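Local coordinates for protein quercetin 2,3-dioxygenase (Escherichia coli, PDB 1TQ5) that cleaves the flavonoid quercetin with dioxygen in vitro, as a pirin-family bicupin that binds one divalent metal ion, at residues 39-52 with 105-119. Residues are numbered along the deposited sequence; the frame is centred on the assembly and turned at random.
Sequences ALRVINDDVIEAGQ and NPSSTERLHLYQIWI
Asp45 and His113 meet across two neighbouring antiparallel strands. His113 NE2 donates to Asp45 OD1 over 2.8 Å, on the syn side of the carboxylate. The two planes are nearly coplanar, 19° apart, and the carboxylate meets the ring at its edge. Both side chains swing their CG away from the backbone N (chi1 -173° in Asp45), which turns their ends toward each other. Val47 CG2 covers one face of the same ring in a CH-pi contact, 4.0 Å from the centroid. Further along this face of the sheet, Ile43 CG2 packs on Tyr115 CD2. Ile43 CG1 lies tightly against Ile117 CD1 at 3.4 Å. Leu40 CD1 reaches Ile117 CG2.

On the other face, Val42 and Trp118 point the same way, with CB to CB at 3.5 Å. Val42 CG2 rests over one face of the indole, toward its rim. Asp46 CB touches Leu114 CD1, and Ile48 CD1 approaches Leu112 CD2.

Strands 40-48 and 112-119 are central neighbours in an antiparallel sheet of the N-terminal cupin domain. Backbone bonds pair Val42, Asn44, Asp46 and Ile48 with Trp118, Gln116, Leu114 and Leu112. At Arg41 and Val42 a classic beta bulge shifts the register: both N-H groups point to Trp118 O, the one from Val42 weakly.

Beyond Ile48 a type II turn, Glu49 to Gln52, packs on the 105-111 loop. Asn105 N donates to Gln52 O at 2.7 Å. Asn105 ND2 donates to Glu110 O at 2.6 Å, while its OD1 accepts from Ser107 N in an Asx turn.

In the outer shell, Arg10 forms a salt bridge with Asp45 OD2, and Ser20 OG is hydrogen-bonded to Asp46 OD1. Gln116 NE2 is hydrogen-bonded to Thr66 OG1. The Trp118 ring meets that of the metal-site residue His59 roughly at right angles.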
loop_
_atom_site.group_PDB
_atom_site.type_symbol
_atom_site.label_atom_id
_atom_site.label_comp_id
_atom_site.label_asym_id
_atom_site.label_seq_id
_atom_site.Cartn_x
_atom_site.Cartn_y
_atom_site.Cartn_z
ATOM N N ALA A 39 10.259 -2.705 6.339
ATOM C CA ALA A 39 9.317 -1.862 7.080
ATOM C C ALA A 39 7.865 -2.060 6.624
ATOM O O ALA A 39 6.931 -1.585 7.273
ATOM C CB ALA A 39 9.707 -0.394 6.943
ATOM N N LEU A 40 7.677 -2.755 5.507
ATOM C CA LEU A 40 6.332 -3.014 4.992
ATOM C C LEU A 40 5.766 -4.213 5.742
ATOM O O LEU A 40 6.209 -5.345 5.552
ATOM C CB LEU A 40 6.389 -3.301 3.491
ATOM C CG LEU A 40 5.052 -3.438 2.764
ATOM C CD1 LEU A 40 4.199 -2.195 3.003
ATOM C CD2 LEU A 40 5.308 -3.650 1.282
ATOM N N ARG A 41 4.782 -3.962 6.595
ATOM C CA ARG A 41 4.208 -5.022 7.402
ATOM C C ARG A 41 2.860 -5.564 6.944
ATOM O O ARG A 41 2.584 -6.751 7.106
ATOM C CB ARG A 41 4.090 -4.545 8.857
ATOM C CG ARG A 41 5.428 -4.213 9.527
ATOM C CD ARG A 41 6.401 -5.377 9.413
ATOM N NE ARG A 41 7.594 -5.195 10.232
ATOM C CZ ARG A 41 7.599 -5.203 11.562
ATOM N NH1 ARG A 41 6.469 -5.386 12.235
ATOM N NH2 ARG A 41 8.737 -5.031 12.223
ATOM N N VAL A 42 2.028 -4.705 6.368
ATOM C CA VAL A 42 0.697 -5.125 5.939
ATOM C C VAL A 42 0.246 -4.547 4.591
ATOM O O VAL A 42 0.497 -3.381 4.282
ATOM C CB VAL A 42 -0.360 -4.708 6.994
ATOM C CG1 VAL A 42 -1.739 -5.193 6.589
ATOM C CG2 VAL A 42 0.017 -5.253 8.369
ATOM N N ILE A 43 -0.397 -5.393 3.789
ATOM C CA ILE A 43 -0.986 -4.992 2.513
ATOM C C ILE A 43 -2.273 -5.784 2.424
ATOM O O ILE A 43 -2.272 -6.980 2.097
ATOM C CB ILE A 43 -0.135 -5.334 1.263
ATOM C CG1 ILE A 43 1.021 -4.351 1.106
ATOM C CG2 ILE A 43 -1.005 -5.215 0.003
ATOM C CD1 ILE A 43 2.042 -4.444 2.177
ATOM N N ASN A 44 -3.373 -5.124 2.752
ATOM C CA ASN A 44 -4.660 -5.765 2.693
ATOM C C ASN A 44 -5.460 -5.171 1.545
ATOM O O ASN A 44 -5.578 -3.953 1.407
ATOM C CB ASN A 44 -5.416 -5.595 4.013
ATOM C CG ASN A 44 -4.815 -6.419 5.138
ATOM O OD1 ASN A 44 -4.105 -7.396 4.891
ATOM N ND2 ASN A 44 -5.110 -6.039 6.379
ATOM N N ASP A 45 -5.970 -6.062 0.709
ATOM C CA ASP A 45 -6.776 -5.710 -0.452
ATOM C C ASP A 45 -8.207 -5.892 0.042
ATOM O O ASP A 45 -8.716 -7.013 0.051
ATOM C CB ASP A 45 -6.463 -6.702 -1.574
ATOM C CG ASP A 45 -7.117 -6.338 -2.889
ATOM O OD1 ASP A 45 -8.256 -5.819 -2.873
ATOM O OD2 ASP A 45 -6.491 -6.598 -3.944
ATOM N N ASP A 46 -8.849 -4.802 0.457
ATOM C CA ASP A 46 -10.208 -4.876 1.005
ATOM C C ASP A 46 -11.346 -4.372 0.130
ATOM O O ASP A 46 -11.240 -3.349 -0.543
ATOM C CB ASP A 46 -10.305 -4.116 2.338
ATOM C CG ASP A 46 -9.259 -4.548 3.347
ATOM O OD1 ASP A 46 -8.870 -5.730 3.335
ATOM O OD2 ASP A 46 -8.841 -3.698 4.166
ATOM N N VAL A 47 -12.454 -5.097 0.179
ATOM C CA VAL A 47 -13.657 -4.731 -0.554
ATOM C C VAL A 47 -14.755 -4.680 0.497
ATOM O O VAL A 47 -15.062 -5.691 1.145
ATOM C CB VAL A 47 -13.998 -5.768 -1.629
ATOM C CG1 VAL A 47 -15.389 -5.519 -2.166
ATOM C CG2 VAL A 47 -12.977 -5.688 -2.752
ATOM N N ILE A 48 -15.332 -3.494 0.665
ATOM C CA ILE A 48 -16.360 -3.257 1.664
ATOM C C ILE A 48 -17.735 -2.933 1.087
ATOM O O ILE A 48 -17.868 -2.111 0.188
ATOM C CB ILE A 48 -15.928 -2.103 2.596
ATOM C CG1 ILE A 48 -14.611 -2.473 3.286
ATOM C CG2 ILE A 48 -17.023 -1.801 3.625
ATOM C CD1 ILE A 48 -14.051 -1.374 4.169
ATOM N N GLU A 49 -18.749 -3.582 1.651
ATOM C CA GLU A 49 -20.147 -3.426 1.262
ATOM C C GLU A 49 -20.664 -2.011 1.546
ATOM O O GLU A 49 -20.222 -1.357 2.484
ATOM C CB GLU A 49 -20.974 -4.450 2.045
ATOM C CG GLU A 49 -22.444 -4.516 1.730
ATOM C CD GLU A 49 -23.185 -5.305 2.789
ATOM O OE1 GLU A 49 -22.514 -6.078 3.504
ATOM O OE2 GLU A 49 -24.421 -5.161 2.911
ATOM N N ALA A 50 -21.607 -1.544 0.739
ATOM C CA ALA A 50 -22.168 -0.212 0.931
ATOM C C ALA A 50 -22.658 -0.017 2.366
ATOM O O ALA A 50 -23.314 -0.897 2.933
ATOM C CB ALA A 50 -23.323 0.016 -0.045
ATOM N N GLY A 51 -22.318 1.130 2.951
ATOM C CA GLY A 51 -22.748 1.443 4.303
ATOM C C GLY A 51 -22.026 0.742 5.438
ATOM O O GLY A 51 -22.305 1.011 6.601
ATOM N N GLN A 52 -21.107 -0.161 5.114
ATOM C CA GLN A 52 -20.362 -0.885 6.137
ATOM C C GLN A 52 -18.961 -0.327 6.331
ATOM O O GLN A 52 -18.514 0.539 5.576
ATOM C CB GLN A 52 -20.269 -2.366 5.775
ATOM C CG GLN A 52 -21.465 -3.186 6.226
ATOM C CD GLN A 52 -21.441 -3.475 7.721
ATOM O OE1 GLN A 52 -22.403 -4.005 8.274
ATOM N NE2 GLN A 52 -20.331 -3.135 8.377
ATOM N N ASN A 105 -17.829 2.804 4.367
ATOM C CA ASN A 105 -18.266 3.117 3.020
ATOM C C ASN A 105 -19.519 3.968 3.166
ATOM O O ASN A 105 -20.565 3.471 3.573
ATOM C CB ASN A 105 -18.593 1.827 2.277
ATOM C CG ASN A 105 -19.038 2.071 0.855
ATOM O OD1 ASN A 105 -19.199 3.213 0.425
ATOM N ND2 ASN A 105 -19.244 0.995 0.116
ATOM N N PRO A 106 -19.425 5.272 2.857
ATOM C CA PRO A 106 -20.576 6.179 2.969
ATOM C C PRO A 106 -21.666 5.951 1.920
ATOM O O PRO A 106 -22.816 6.354 2.103
ATOM C CB PRO A 106 -19.936 7.558 2.846
ATOM C CG PRO A 106 -18.794 7.303 1.902
ATOM C CD PRO A 106 -18.214 6.011 2.453
ATOM N N SER A 107 -21.305 5.311 0.816
ATOM C CA SER A 107 -22.275 5.046 -0.233
ATOM C C SER A 107 -23.352 4.104 0.294
ATOM O O SER A 107 -23.054 3.135 0.994
ATOM C CB SER A 107 -21.586 4.417 -1.440
ATOM O OG SER A 107 -22.536 3.999 -2.398
ATOM N N SER A 108 -24.604 4.389 -0.037
ATOM C CA SER A 108 -25.702 3.546 0.410
ATOM C C SER A 108 -26.028 2.522 -0.665
ATOM O O SER A 108 -26.930 1.704 -0.491
ATOM C CB SER A 108 -26.947 4.391 0.705
ATOM O OG SER A 108 -27.469 4.974 -0.481
ATOM N N THR A 109 -25.285 2.554 -1.769
ATOM C CA THR A 109 -25.549 1.631 -2.864
ATOM C C THR A 109 -24.329 1.173 -3.666
ATOM O O THR A 109 -24.457 0.337 -4.559
ATOM C CB THR A 109 -26.559 2.258 -3.841
ATOM O OG1 THR A 109 -26.870 1.323 -4.882
ATOM C CG2 THR A 109 -25.979 3.529 -4.457
ATOM N N GLU A 110 -23.149 1.703 -3.355
ATOM C CA GLU A 110 -21.941 1.338 -4.097
ATOM C C GLU A 110 -20.848 0.778 -3.182
ATOM O O GLU A 110 -20.649 1.272 -2.073
ATOM C CB GLU A 110 -21.422 2.568 -4.841
ATOM C CG GLU A 110 -20.403 2.278 -5.928
ATOM C CD GLU A 110 -19.922 3.542 -6.613
ATOM O OE1 GLU A 110 -20.779 4.313 -7.099
ATOM O OE2 GLU A 110 -18.691 3.763 -6.666
ATOM N N ARG A 111 -20.138 -0.247 -3.651
ATOM C CA ARG A 111 -19.083 -0.865 -2.852
ATOM C C ARG A 111 -17.805 -0.035 -2.787
ATOM O O ARG A 111 -17.607 0.909 -3.565
ATOM C CB ARG A 111 -18.736 -2.255 -3.395
ATOM C CG ARG A 111 -18.000 -2.241 -4.717
ATOM C CD ARG A 111 -17.518 -3.640 -5.104
ATOM N NE ARG A 111 -16.750 -3.595 -6.342
ATOM C CZ ARG A 111 -16.022 -4.596 -6.821
ATOM N NH1 ARG A 111 -15.368 -4.443 -7.964
ATOM N NH2 ARG A 111 -15.943 -5.744 -6.162
ATOM N N LEU A 112 -16.942 -0.395 -1.845
ATOM C CA LEU A 112 -15.672 0.285 -1.662
ATOM C C LEU A 112 -14.533 -0.716 -1.832
ATOM O O LEU A 112 -14.563 -1.805 -1.269
ATOM C CB LEU A 112 -15.610 0.921 -0.269
ATOM C CG LEU A 112 -14.251 1.387 0.272
ATOM C CD1 LEU A 112 -13.686 2.516 -0.570
ATOM C CD2 LEU A 112 -14.433 1.842 1.719
ATOM N N HIS A 113 -13.538 -0.345 -2.625
ATOM C CA HIS A 113 -12.383 -1.204 -2.849
ATOM C C HIS A 113 -11.129 -0.408 -2.520
ATOM O O HIS A 113 -10.866 0.633 -3.130
ATOM C CB HIS A 113 -12.345 -1.670 -4.302
ATOM C CG HIS A 113 -11.267 -2.662 -4.589
ATOM N ND1 HIS A 113 -11.001 -3.121 -5.859
ATOM C CD2 HIS A 113 -10.388 -3.288 -3.770
ATOM C CE1 HIS A 113 -10.005 -3.987 -5.812
ATOM N NE2 HIS A 113 -9.616 -4.107 -4.555
ATOM N N LEU A 114 -10.353 -0.885 -1.552
ATOM C CA LEU A 114 -9.144 -0.178 -1.168
ATOM C C LEU A 114 -7.997 -1.061 -0.698
ATOM O O LEU A 114 -8.177 -2.242 -0.397
ATOM C CB LEU A 114 -9.464 0.835 -0.064
ATOM C CG LEU A 114 -10.029 0.290 1.255
ATOM C CD1 LEU A 114 -8.982 -0.532 1.975
ATOM C CD2 LEU A 114 -10.468 1.441 2.135
ATOM N N TYR A 115 -6.810 -0.463 -0.662
ATOM C CA TYR A 115 -5.620 -1.128 -0.163
ATOM C C TYR A 115 -5.349 -0.488 1.192
ATOM O O TYR A 115 -5.378 0.733 1.318
ATOM C CB TYR A 115 -4.405 -0.875 -1.061
ATOM C CG TYR A 115 -4.175 -1.911 -2.138
ATOM C CD1 TYR A 115 -4.434 -1.622 -3.476
ATOM C CD2 TYR A 115 -3.672 -3.173 -1.821
ATOM C CE1 TYR A 115 -4.194 -2.567 -4.477
ATOM C CE2 TYR A 115 -3.430 -4.126 -2.813
ATOM C CZ TYR A 115 -3.693 -3.813 -4.142
ATOM O OH TYR A 115 -3.446 -4.741 -5.132
ATOM N N GLN A 116 -5.114 -1.311 2.205
ATOM C CA GLN A 116 -4.792 -0.812 3.540
ATOM C C GLN A 116 -3.350 -1.233 3.791
ATOM O O GLN A 116 -3.067 -2.412 3.982
ATOM C CB GLN A 116 -5.714 -1.426 4.594
ATOM C CG GLN A 116 -7.034 -0.698 4.754
ATOM C CD GLN A 116 -6.867 0.693 5.338
ATOM O OE1 GLN A 116 -6.475 0.855 6.496
ATOM N NE2 GLN A 116 -7.162 1.704 4.538
ATOM N N ILE A 117 -2.450 -0.257 3.782
ATOM C CA ILE A 117 -1.019 -0.496 3.958
ATOM C C ILE A 117 -0.484 -0.057 5.326
ATOM O O ILE A 117 -0.766 1.051 5.773
ATOM C CB ILE A 117 -0.226 0.264 2.874
ATOM C CG1 ILE A 117 -0.823 -0.024 1.488
ATOM C CG2 ILE A 117 1.244 -0.111 2.937
ATOM C CD1 ILE A 117 -0.837 -1.483 1.112
ATOM N N TRP A 118 0.297 -0.918 5.976
ATOM C CA TRP A 118 0.888 -0.590 7.276
ATOM C C TRP A 118 2.403 -0.546 7.160
ATOM O O TRP A 118 3.029 -1.493 6.679
ATOM C CB TRP A 118 0.520 -1.626 8.342
ATOM C CG TRP A 118 -0.919 -1.622 8.782
ATOM C CD1 TRP A 118 -2.002 -1.185 8.069
ATOM C CD2 TRP A 118 -1.437 -2.178 9.995
ATOM N NE1 TRP A 118 -3.160 -1.442 8.761
ATOM C CE2 TRP A 118 -2.842 -2.052 9.946
ATOM C CE3 TRP A 118 -0.849 -2.779 11.115
ATOM C CZ2 TRP A 118 -3.673 -2.504 10.978
ATOM C CZ3 TRP A 118 -1.674 -3.231 12.141
ATOM C CH2 TRP A 118 -3.072 -3.090 12.063
ATOM N N ILE A 119 2.988 0.558 7.607
ATOM C CA ILE A 119 4.431 0.726 7.557
ATOM C C ILE A 119 4.976 1.003 8.953
ATOM O O ILE A 119 4.538 1.935 9.626
ATOM C CB ILE A 119 4.804 1.877 6.611
ATOM C CG1 ILE A 119 4.417 1.494 5.181
ATOM C CG2 ILE A 119 6.308 2.184 6.701
ATOM C CD1 ILE A 119 4.534 2.626 4.193
#